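Local coordinates for peptidoglycan D,D-transpeptidase MrdA (Pseudomonas aeruginosa, PDB 7KIS), which probably cross-links peptidoglycan strands during cell-wall synthesis, as a membrane-anchored penicillin-binding D,D-transpeptidase that also binds diazabicyclooctane inhibitors, at residues A272-V284 and A470-K482. Sequence-based numbering, arbitrary orientation.
Sequences AIQPSTGDVLAMV and ANKGHWIRPHLAK
H479 joins segment 470-482 to the turn of a β-hairpin through both its backbone and its ring. Its N donates to G278 O (3.3 Å) and its O accepts from V280 N (3.1 Å), a single β bridge centred on D279. The imidazole adds a third bond: NE2 lies 3.3 Å from T277 O, which sits almost in the ring plane, with a nearly straight N-H···O angle of 170°. CG stands between the backbone N and carbonyl carbon (chi1 51°), folding the ring back over the turn, where D279 CA lies over one face, toward the rim. The D279 carboxylate is turned 85° from the ring, and its OD2 forms a salt bridge with K482 NZ, whose long chain reaches back to it.

On the apolar side, P478 packs its compact ring against V280 CG2 and I273 CD1, which lies 3.7 Å from P478 CG. L480 CD2 touches V280 CG1 and M283 SD, the unbranched methionine supplying reach. P275 CB meets A470 CB, small enough to let the turn come close.

G278 has positive phi, where a CB would jam against T277 O and press on R477 O. T277 OG1 donates to Q274 OE1. S250 OG and D417 hold the backbone at L480. The hairpin joins strands 268-273 and 280-286 of the transpeptidase domain's antiparallel sheet; alongside its turn, in the same direction, runs the loop from helix 459-470, which I273 and P478 also touch, to strand 481-484, at the edge of a separate mixed sheet.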
loop_
_atom_site.group_PDB
_atom_site.type_symbol
_atom_site.label_atom_id
_atom_site.label_comp_id
_atom_site.label_asym_id
_atom_site.label_seq_id
_atom_site.Cartn_x
_atom_site.Cartn_y
_atom_site.Cartn_z
ATOM N N ALA A 272 -0.334 -3.093 -5.561
ATOM C CA ALA A 272 0.237 -4.401 -5.851
ATOM C C ALA A 272 1.755 -4.315 -5.770
ATOM O O ALA A 272 2.359 -3.378 -6.303
ATOM C CB ALA A 272 -0.196 -4.896 -7.232
ATOM N N ILE A 273 2.368 -5.297 -5.113
ATOM C CA ILE A 273 3.802 -5.307 -4.856
ATOM C C ILE A 273 4.391 -6.651 -5.271
ATOM O O ILE A 273 3.814 -7.705 -4.987
ATOM C CB ILE A 273 4.113 -5.024 -3.373
ATOM C CG1 ILE A 273 3.612 -3.637 -2.968
ATOM C CG2 ILE A 273 5.599 -5.193 -3.099
ATOM C CD1 ILE A 273 4.281 -3.067 -1.738
ATOM N N GLN A 274 5.539 -6.609 -5.958
ATOM C CA GLN A 274 6.342 -7.806 -6.170
ATOM C C GLN A 274 7.234 -7.986 -4.945
ATOM O O GLN A 274 8.200 -7.232 -4.766
ATOM C CB GLN A 274 7.177 -7.701 -7.449
ATOM C CG GLN A 274 7.840 -9.007 -7.848
ATOM C CD GLN A 274 8.217 -9.057 -9.320
ATOM O OE1 GLN A 274 9.137 -8.368 -9.763
ATOM N NE2 GLN A 274 7.517 -9.893 -10.081
ATOM N N PRO A 275 6.959 -8.982 -4.095
ATOM C CA PRO A 275 7.634 -9.034 -2.786
ATOM C C PRO A 275 9.133 -9.291 -2.852
ATOM O O PRO A 275 9.863 -8.790 -1.985
ATOM C CB PRO A 275 6.902 -10.175 -2.068
ATOM C CG PRO A 275 6.406 -11.051 -3.172
ATOM C CD PRO A 275 6.062 -10.133 -4.308
ATOM N N SER A 276 9.622 -10.036 -3.847
ATOM C CA SER A 276 11.049 -10.351 -3.881
ATOM C C SER A 276 11.886 -9.146 -4.285
ATOM O O SER A 276 13.013 -8.991 -3.806
ATOM C CB SER A 276 11.321 -11.519 -4.829
ATOM O OG SER A 276 11.260 -11.096 -6.180
ATOM N N THR A 277 11.359 -8.291 -5.158
ATOM C CA THR A 277 12.090 -7.127 -5.633
ATOM C C THR A 277 11.633 -5.827 -4.985
ATOM O O THR A 277 12.411 -4.867 -4.946
ATOM C CB THR A 277 11.950 -6.991 -7.155
ATOM O OG1 THR A 277 10.562 -6.879 -7.501
ATOM C CG2 THR A 277 12.541 -8.205 -7.854
ATOM N N GLY A 278 10.402 -5.768 -4.485
ATOM C CA GLY A 278 9.849 -4.528 -3.988
ATOM C C GLY A 278 9.247 -3.631 -5.045
ATOM O O GLY A 278 8.779 -2.536 -4.709
ATOM N N ASP A 279 9.247 -4.054 -6.309
ATOM C CA ASP A 279 8.706 -3.227 -7.378
ATOM C C ASP A 279 7.215 -2.991 -7.170
ATOM O O ASP A 279 6.442 -3.937 -6.994
ATOM C CB ASP A 279 8.956 -3.893 -8.733
ATOM C CG ASP A 279 10.423 -3.888 -9.127
ATOM O OD1 ASP A 279 11.250 -3.364 -8.350
ATOM O OD2 ASP A 279 10.751 -4.409 -10.215
ATOM N N VAL A 280 6.815 -1.720 -7.186
ATOM C CA VAL A 280 5.405 -1.359 -7.119
ATOM C C VAL A 280 4.765 -1.650 -8.469
ATOM O O VAL A 280 4.838 -0.833 -9.393
ATOM C CB VAL A 280 5.217 0.116 -6.714
ATOM C CG1 VAL A 280 3.742 0.497 -6.739
ATOM C CG2 VAL A 280 5.809 0.366 -5.337
ATOM N N LEU A 281 4.165 -2.833 -8.603
ATOM C CA LEU A 281 3.560 -3.221 -9.871
ATOM C C LEU A 281 2.281 -2.450 -10.166
ATOM O O LEU A 281 1.909 -2.320 -11.338
ATOM C CB LEU A 281 3.282 -4.723 -9.878
ATOM C CG LEU A 281 4.502 -5.593 -9.582
ATOM C CD1 LEU A 281 4.094 -7.045 -9.406
ATOM C CD2 LEU A 281 5.541 -5.448 -10.684
ATOM N N ALA A 282 1.603 -1.939 -9.140
ATOM C CA ALA A 282 0.389 -1.162 -9.346
ATOM C C ALA A 282 0.169 -0.239 -8.157
ATOM O O ALA A 282 0.465 -0.595 -7.013
ATOM C CB ALA A 282 -0.828 -2.071 -9.550
ATOM N N MET A 283 -0.366 0.949 -8.446
ATOM C CA MET A 283 -0.655 1.956 -7.423
ATOM C C MET A 283 -1.917 2.693 -7.864
ATOM O O MET A 283 -1.850 3.581 -8.719
ATOM C CB MET A 283 0.520 2.905 -7.239
ATOM C CG MET A 283 0.274 4.011 -6.227
ATOM S SD MET A 283 1.530 5.299 -6.312
ATOM C CE MET A 283 1.292 6.108 -4.733
ATOM N N VAL A 284 -3.054 2.325 -7.278
ATOM C CA VAL A 284 -4.367 2.757 -7.743
ATOM C C VAL A 284 -5.044 3.570 -6.650
ATOM O O VAL A 284 -5.113 3.131 -5.497
ATOM C CB VAL A 284 -5.239 1.555 -8.145
ATOM C CG1 VAL A 284 -6.555 2.023 -8.741
ATOM C CG2 VAL A 284 -4.485 0.669 -9.117
ATOM N N ALA A 470 4.966 -12.504 2.570
ATOM C CA ALA A 470 5.361 -13.313 1.423
ATOM C C ALA A 470 6.873 -13.494 1.350
ATOM O O ALA A 470 7.348 -14.539 0.892
ATOM C CB ALA A 470 4.840 -12.676 0.136
ATOM N N ASN A 471 7.638 -12.501 1.799
ATOM C CA ASN A 471 9.090 -12.495 1.669
ATOM C C ASN A 471 9.808 -13.170 2.830
ATOM O O ASN A 471 11.044 -13.151 2.864
ATOM C CB ASN A 471 9.597 -11.059 1.525
ATOM C CG ASN A 471 10.607 -10.909 0.409
ATOM O OD1 ASN A 471 10.801 -11.823 -0.393
ATOM N ND2 ASN A 471 11.259 -9.754 0.350
ATOM N N LYS A 472 9.072 -13.750 3.779
ATOM C CA LYS A 472 9.648 -14.395 4.962
ATOM C C LYS A 472 10.497 -13.432 5.789
ATOM O O LYS A 472 11.475 -13.838 6.422
ATOM C CB LYS A 472 10.477 -15.625 4.578
ATOM C CG LYS A 472 9.744 -16.641 3.721
ATOM C CD LYS A 472 8.509 -17.166 4.424
ATOM C CE LYS A 472 7.902 -18.329 3.660
ATOM N NZ LYS A 472 8.890 -19.423 3.441
ATOM N N GLY A 473 10.135 -12.152 5.792
ATOM C CA GLY A 473 10.758 -11.183 6.667
ATOM C C GLY A 473 11.899 -10.384 6.078
ATOM O O GLY A 473 12.468 -9.542 6.786
ATOM N N HIS A 474 12.259 -10.606 4.817
ATOM C CA HIS A 474 13.313 -9.817 4.192
ATOM C C HIS A 474 12.755 -8.446 3.839
ATOM O O HIS A 474 11.800 -8.339 3.062
ATOM C CB HIS A 474 13.874 -10.507 2.952
ATOM C CG HIS A 474 15.082 -9.824 2.387
ATOM N ND1 HIS A 474 15.758 -8.832 3.065
ATOM C CD2 HIS A 474 15.734 -9.985 1.210
ATOM C CE1 HIS A 474 16.774 -8.413 2.333
ATOM N NE2 HIS A 474 16.782 -9.095 1.203
ATOM N N TRP A 475 13.352 -7.400 4.403
ATOM C CA TRP A 475 12.817 -6.049 4.299
ATOM C C TRP A 475 13.398 -5.383 3.059
ATOM O O TRP A 475 14.599 -5.107 2.996
ATOM C CB TRP A 475 13.143 -5.246 5.554
ATOM C CG TRP A 475 11.938 -4.852 6.347
ATOM C CD1 TRP A 475 11.546 -5.362 7.550
ATOM C CD2 TRP A 475 10.966 -3.860 5.996
ATOM N NE1 TRP A 475 10.392 -4.750 7.971
ATOM C CE2 TRP A 475 10.014 -3.824 7.034
ATOM C CE3 TRP A 475 10.808 -3.000 4.905
ATOM C CZ2 TRP A 475 8.920 -2.963 7.013
ATOM C CZ3 TRP A 475 9.720 -2.146 4.886
ATOM C CH2 TRP A 475 8.790 -2.133 5.934
ATOM N N ILE A 476 12.540 -5.123 2.076
ATOM C CA ILE A 476 12.880 -4.308 0.917
ATOM C C ILE A 476 11.755 -3.306 0.722
ATOM O O ILE A 476 10.592 -3.696 0.557
ATOM C CB ILE A 476 13.071 -5.155 -0.353
ATOM C CG1 ILE A 476 14.091 -6.271 -0.114
ATOM C CG2 ILE A 476 13.497 -4.275 -1.520
ATOM C CD1 ILE A 476 13.985 -7.414 -1.098
ATOM N N ARG A 477 12.098 -2.023 0.737
ATOM C CA ARG A 477 11.086 -0.981 0.692
ATOM C C ARG A 477 10.425 -0.940 -0.683
ATOM O O ARG A 477 11.096 -1.140 -1.701
ATOM C CB ARG A 477 11.704 0.376 1.021
ATOM C CG ARG A 477 12.323 0.439 2.406
ATOM C CD ARG A 477 12.562 1.870 2.852
ATOM N NE ARG A 477 12.711 1.961 4.302
ATOM C CZ ARG A 477 12.820 3.103 4.972
ATOM N NH1 ARG A 477 12.802 4.260 4.325
ATOM N NH2 ARG A 477 12.952 3.087 6.292
ATOM N N PRO A 478 9.118 -0.691 -0.748
ATOM C CA PRO A 478 8.475 -0.500 -2.051
ATOM C C PRO A 478 9.043 0.725 -2.748
ATOM O O PRO A 478 9.475 1.687 -2.108
ATOM C CB PRO A 478 6.994 -0.310 -1.700
ATOM C CG PRO A 478 6.847 -0.822 -0.301
ATOM C CD PRO A 478 8.162 -0.580 0.366
ATOM N N HIS A 479 9.041 0.683 -4.076
ATOM C CA HIS A 479 9.572 1.793 -4.851
ATOM C C HIS A 479 8.925 1.794 -6.226
ATOM O O HIS A 479 8.753 0.737 -6.839
ATOM C CB HIS A 479 11.101 1.712 -4.976
ATOM C CG HIS A 479 11.603 0.381 -5.442
ATOM N ND1 HIS A 479 12.148 0.188 -6.693
ATOM C CD2 HIS A 479 11.653 -0.822 -4.820
ATOM C CE1 HIS A 479 12.507 -1.077 -6.825
ATOM N NE2 HIS A 479 12.218 -1.711 -5.703
ATOM N N LEU A 480 8.573 2.988 -6.702
ATOM C CA LEU A 480 8.019 3.130 -8.043
ATOM C C LEU A 480 9.123 3.139 -9.092
ATOM O O LEU A 480 9.081 2.370 -10.057
ATOM C CB LEU A 480 7.180 4.405 -8.129
ATOM C CG LEU A 480 5.963 4.467 -7.204
ATOM C CD1 LEU A 480 5.714 5.887 -6.722
ATOM C CD2 LEU A 480 4.739 3.918 -7.911
ATOM N N ALA A 481 10.111 4.016 -8.921
ATOM C CA ALA A 481 11.224 4.120 -9.855
ATOM C C ALA A 481 12.022 2.826 -9.910
ATOM O O ALA A 481 12.769 2.510 -8.977
ATOM C CB ALA A 481 12.136 5.284 -9.470
ATOM N N LYS A 482 11.867 2.065 -10.993
ATOM C CA LYS A 482 12.653 0.847 -11.155
ATOM C C LYS A 482 14.116 1.176 -11.425
ATOM O O LYS A 482 15.015 0.607 -10.796
ATOM C CB LYS A 482 12.076 -0.012 -12.281
ATOM C CG LYS A 482 12.481 -1.475 -12.205
ATOM C CD LYS A 482 11.638 -2.336 -13.131
ATOM C CE LYS A 482 12.249 -3.719 -13.311
ATOM N NZ LYS A 482 12.411 -4.439 -12.014
#